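Side-chain contacts in cytosine deaminase (Klebsiella pneumoniae, PDB 4R85), which probably deaminates cytosine and 5-methylcytosine hydrolytically, using an iron-containing active site at the mouth of an amidohydrolase barrel: residues P150-I154 / E155-N159; V192-L195 / M196-Q200. All coordinates share one frame; numbering follows the deposited sequence.

Interaction 1 of 2, residues P150-I154 / E155-N159; sequences PQEGI and ESYPN. With 17E (5-methylcytosine), chain G.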
loop_
_atom_site.group_PDB
_atom_site.type_symbol
_atom_site.label_atom_id
_atom_site.label_comp_id
_atom_site.label_asym_id
_atom_site.label_seq_id
_atom_site.Cartn_x
_atom_site.Cartn_y
_atom_site.Cartn_z
ATOM N N PRO A 150 9.242 2.766 27.438
ATOM C CA PRO A 150 8.917 3.918 28.289
ATOM C C PRO A 150 8.399 5.073 27.430
ATOM O O PRO A 150 9.149 6.004 27.145
ATOM C CB PRO A 150 10.265 4.279 28.906
ATOM C CG PRO A 150 11.270 3.898 27.813
ATOM C CD PRO A 150 10.672 2.717 27.071
ATOM N N GLN A 151 7.134 4.999 27.026
ATOM C CA GLN A 151 6.549 5.976 26.102
ATOM C C GLN A 151 6.819 7.435 26.458
ATOM O O GLN A 151 7.115 8.259 25.586
ATOM C CB GLN A 151 5.039 5.771 26.011
ATOM C CG GLN A 151 4.318 6.807 25.166
ATOM C CD GLN A 151 4.632 6.642 23.687
ATOM O OE1 GLN A 151 3.961 5.892 22.982
ATOM N NE2 GLN A 151 5.666 7.328 23.220
ATOM N N GLU A 152 6.698 7.775 27.734
ATOM C CA GLU A 152 6.848 9.178 28.100
ATOM C C GLU A 152 8.253 9.522 28.592
ATOM O O GLU A 152 8.485 10.586 29.173
ATOM C CB GLU A 152 5.742 9.598 29.076
ATOM C CG GLU A 152 4.379 9.471 28.390
ATOM C CD GLU A 152 3.236 10.036 29.196
ATOM O OE1 GLU A 152 2.171 9.379 29.243
ATOM O OE2 GLU A 152 3.401 11.131 29.768
ATOM N N GLY A 153 9.196 8.624 28.332
ATOM C CA GLY A 153 10.585 8.881 28.652
ATOM C C GLY A 153 11.051 8.183 29.909
ATOM O O GLY A 153 10.281 7.971 30.852
ATOM N N ILE A 154 12.322 7.805 29.912
ATOM C CA ILE A 154 12.970 7.254 31.094
ATOM C C ILE A 154 13.360 8.369 32.070
ATOM O O ILE A 154 13.082 8.292 33.272
ATOM C CB ILE A 154 14.235 6.459 30.690
ATOM C CG1 ILE A 154 13.831 5.253 29.846
ATOM C CG2 ILE A 154 15.023 6.025 31.923
ATOM C CD1 ILE A 154 15.003 4.454 29.301
ATOM N N GLU A 155 14.014 9.403 31.553
ATOM C CA GLU A 155 14.558 10.456 32.402
ATOM C C GLU A 155 13.538 11.565 32.603
ATOM O O GLU A 155 13.711 12.418 33.466
ATOM C CB GLU A 155 15.825 11.061 31.772
ATOM C CG GLU A 155 16.826 10.062 31.205
ATOM C CD GLU A 155 17.611 9.319 32.289
ATOM O OE1 GLU A 155 18.756 8.912 32.010
ATOM O OE2 GLU A 155 17.096 9.138 33.418
ATOM N N SER A 156 12.484 11.546 31.793
ATOM C CA SER A 156 11.565 12.679 31.691
ATOM C C SER A 156 10.189 12.398 32.318
ATOM O O SER A 156 9.308 13.260 32.311
ATOM C CB SER A 156 11.409 13.077 30.214
ATOM O OG SER A 156 12.677 13.156 29.550
ATOM N N TYR A 157 10.017 11.194 32.854
ATOM C CA TYR A 157 8.762 10.757 33.471
ATOM C C TYR A 157 9.061 10.366 34.913
ATOM O O TYR A 157 10.120 9.797 35.181
ATOM C CB TYR A 157 8.223 9.543 32.712
ATOM C CG TYR A 157 6.845 9.094 33.139
ATOM C CD1 TYR A 157 6.682 8.044 34.041
ATOM C CD2 TYR A 157 5.707 9.725 32.646
ATOM C CE1 TYR A 157 5.422 7.632 34.442
ATOM C CE2 TYR A 157 4.435 9.319 33.045
ATOM C CZ TYR A 157 4.303 8.273 33.942
ATOM O OH TYR A 157 3.056 7.862 34.336
ATOM N N PRO A 158 8.144 10.683 35.854
ATOM C CA PRO A 158 8.370 10.357 37.270
ATOM C C PRO A 158 8.711 8.878 37.481
ATOM O O PRO A 158 7.969 8.003 37.024
ATOM C CB PRO A 158 7.026 10.686 37.931
ATOM C CG PRO A 158 6.405 11.688 37.039
ATOM C CD PRO A 158 6.851 11.359 35.643
ATOM N N ASN A 159 9.835 8.618 38.149
ATOM C CA ASN A 159 10.265 7.254 38.457
ATOM C C ASN A 159 10.472 6.367 37.228
ATOM O O ASN A 159 10.369 5.137 37.318
ATOM C CB ASN A 159 9.254 6.617 39.399
ATOM C CG ASN A 159 8.867 7.553 40.522
ATOM O OD1 ASN A 159 7.710 7.987 40.625
ATOM N ND2 ASN A 159 9.841 7.902 41.349
HETATM N N1 17E G . 4.519 5.438 20.365
HETATM C C2 17E G . 5.578 5.930 19.720
HETATM O O2 17E G . 6.487 6.696 20.405
HETATM N N3 17E G . 5.781 5.692 18.421
HETATM C C4 17E G . 4.907 4.947 17.723
HETATM N N4 17E G . 5.133 4.700 16.334
HETATM C C5 17E G . 3.784 4.409 18.355
HETATM C C6 17E G . 3.618 4.679 19.710
HETATM C CM5 17E G . 2.804 3.575 17.593
HETATM O O HOH W 1 12.697 9.816 35.490
#
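The tyrosine ring of Y157 folds back against the side chain of E152, five residues earlier in a loop without regular helix or strand. Its CD2 lies 3.6 Å from E152 CB, and the extended glutamate crosses the tyrosine at a slant, OE2 3.9 Å from Y157 CE2. The carboxylate plane is turned 71° from the ring plane, so the two do not stack; E152 OE1 instead forms a salt bridge with K87. What sends the ring back is the first torsion of Y157, with CG anti to the backbone N (chi1 -173°), while P158 CD lies over one ring face, toward its rim. Y157 CB sits 3.2 Å from G153 O, a buried oxygen with no hydrogen-bonding partner in the model. G153 closes the type I turn P150-G153 with its N-H to P150 O; lacking a CB, it takes a phi of 102° without pressing on the preceding carbonyl oxygen. Next, the bent E155 chain passes obliquely across I154, its OE2 4.0 Å from I154 CG2, and OE1 binds R161 and S190. I154 turns its apolar branches to helices 160-170 and 185-202, while one water donates to its O (2.7 Å) and to Y157 O (2.6 Å). The arrangement is that of a β-α loop in the amidohydrolase barrel, leading from strand 143-149 to helix 160-170. Its first turn presents Q151 to the pocket, where the amide pairs with 5-methylcytosine: OE1 accepts from N1 at 2.7 Å and NE2 donates to O2 at 3.0 Å.

Interaction 2 of 2, residues V192-L195 / M196-Q200; sequences VMFL and MDLAQ
Two and a half turns of α-helix, in the later half of helix 185-202 in a β-α-β unit of the barrel, bring V192 to M196, F194 to L198 and four successive i to i+4 backbone bonds into one contact. Those bonds run from the N-H groups of M196, D197, L198 and A199 to the oxygens of V192, M193, F194 and L195, at 2.9 to 3.0 Å. On one flank V192 and M196 point the same way, CG1 of the valine 4.2 Å from CG of the methionine. The methionine chain then bends at both chi2 and chi3, and its SD comes 4.0 Å from L195 CD1. L195 has an uncommon torsion for a helix: CG lies between its backbone N and carbonyl carbon (chi1 74°), which lays the isobutyl group along the next peptide, CG 3.4 Å from M196 N. L195, M196 and A199 all rest on V206 of strand 205-209. On a more exposed flank D197 OD1 forms a salt bridge with R231 of helix 220-231. F194 packs towards helix 160-170 instead, and L198 lies beside it with CD2 reaching the far part of the ring obliquely, 4.0 Å from F194 CE2.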
loop_
_atom_site.group_PDB
_atom_site.type_symbol
_atom_site.label_atom_id
_atom_site.label_comp_id
_atom_site.label_asym_id
_atom_site.label_seq_id
_atom_site.Cartn_x
_atom_site.Cartn_y
_atom_site.Cartn_z
ATOM N N VAL A 192 20.001 6.243 27.046
ATOM C CA VAL A 192 20.567 5.105 26.319
ATOM C C VAL A 192 21.586 4.371 27.189
ATOM O O VAL A 192 21.604 3.132 27.219
ATOM C CB VAL A 192 21.178 5.516 24.960
ATOM C CG1 VAL A 192 21.902 4.332 24.313
ATOM C CG2 VAL A 192 20.089 6.075 24.026
ATOM N N MET A 193 22.412 5.118 27.919
ATOM C CA MET A 193 23.378 4.487 28.829
ATOM C C MET A 193 22.666 3.644 29.884
ATOM O O MET A 193 23.058 2.501 30.147
ATOM C CB MET A 193 24.272 5.531 29.502
ATOM C CG MET A 193 25.038 6.408 28.525
ATOM S SD MET A 193 26.094 5.428 27.405
ATOM C CE MET A 193 26.854 6.745 26.445
ATOM N N PHE A 194 21.605 4.204 30.467
ATOM C CA PHE A 194 20.800 3.479 31.441
ATOM C C PHE A 194 20.194 2.188 30.883
ATOM O O PHE A 194 20.273 1.139 31.515
ATOM C CB PHE A 194 19.671 4.356 32.015
ATOM C CG PHE A 194 18.661 3.569 32.801
ATOM C CD1 PHE A 194 18.935 3.183 34.112
ATOM C CD2 PHE A 194 17.467 3.159 32.219
ATOM C CE1 PHE A 194 18.016 2.429 34.843
ATOM C CE2 PHE A 194 16.536 2.407 32.951
ATOM C CZ PHE A 194 16.816 2.045 34.260
ATOM N N LEU A 195 19.551 2.277 29.726
ATOM C CA LEU A 195 18.803 1.139 29.215
ATOM C C LEU A 195 19.752 0.016 28.794
ATOM O O LEU A 195 19.444 -1.159 28.962
ATOM C CB LEU A 195 17.852 1.536 28.077
ATOM C CG LEU A 195 18.352 1.858 26.662
ATOM C CD1 LEU A 195 18.499 0.604 25.771
ATOM C CD2 LEU A 195 17.407 2.865 26.005
ATOM N N MET A 196 20.912 0.385 28.267
ATOM C CA MET A 196 21.920 -0.615 27.925
ATOM C C MET A 196 22.487 -1.290 29.178
ATOM O O MET A 196 22.682 -2.503 29.195
ATOM C CB MET A 196 23.032 -0.008 27.054
ATOM C CG MET A 196 22.558 0.419 25.669
ATOM S SD MET A 196 21.982 -0.943 24.613
ATOM C CE MET A 196 23.554 -1.606 24.022
ATOM N N ASP A 197 22.728 -0.511 30.235
ATOM C CA ASP A 197 23.155 -1.082 31.514
ATOM C C ASP A 197 22.101 -2.043 32.058
ATOM O O ASP A 197 22.431 -3.130 32.547
ATOM C CB ASP A 197 23.407 0.015 32.560
ATOM C CG ASP A 197 24.687 0.800 32.301
ATOM O OD1 ASP A 197 25.531 0.331 31.505
ATOM O OD2 ASP A 197 24.854 1.878 32.911
ATOM N N LEU A 198 20.840 -1.614 32.009
ATOM C CA LEU A 198 19.712 -2.446 32.424
ATOM C C LEU A 198 19.687 -3.779 31.664
ATOM O O LEU A 198 19.632 -4.843 32.270
ATOM C CB LEU A 198 18.394 -1.688 32.206
ATOM C CG LEU A 198 17.109 -2.331 32.739
ATOM C CD1 LEU A 198 17.161 -2.505 34.254
ATOM C CD2 LEU A 198 15.876 -1.499 32.309
ATOM N N ALA A 199 19.725 -3.720 30.339
ATOM C CA ALA A 199 19.725 -4.936 29.521
ATOM C C ALA A 199 20.893 -5.853 29.853
ATOM O O ALA A 199 20.729 -7.073 29.915
ATOM C CB ALA A 199 19.743 -4.590 28.057
ATOM N N GLN A 200 22.071 -5.276 30.074
ATOM C CA GLN A 200 23.238 -6.101 30.410
ATOM C C GLN A 200 23.129 -6.730 31.782
ATOM O O GLN A 200 23.511 -7.884 31.978
ATOM C CB GLN A 200 24.535 -5.295 30.341
ATOM C CG GLN A 200 25.141 -5.242 28.973
ATOM C CD GLN A 200 26.615 -4.885 29.000
ATOM O OE1 GLN A 200 26.998 -3.797 29.435
ATOM N NE2 GLN A 200 27.448 -5.797 28.533
#

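In the fold
Interactions 1 and 2 show how a pocket loop and a barrel helix can share apolar packing: their centres are 14 Å apart, yet they touch directly. I154 is the bridge, its CG2 3.8 Å from F194 CD2 and its CD1 4.3 Å from L195 CB. M164 of helix 160-170 touches both I154 and F194, so the loop 150-159, the helix it leads into and helix 185-202 meet at one place. Only interaction 1 reaches 5-methylcytosine directly, through Q151; the side chain of L195 in interaction 2 remains about 13 Å from the ligand and about 14 Å from the iron, on a helix packed outside the barrel strand 205-209.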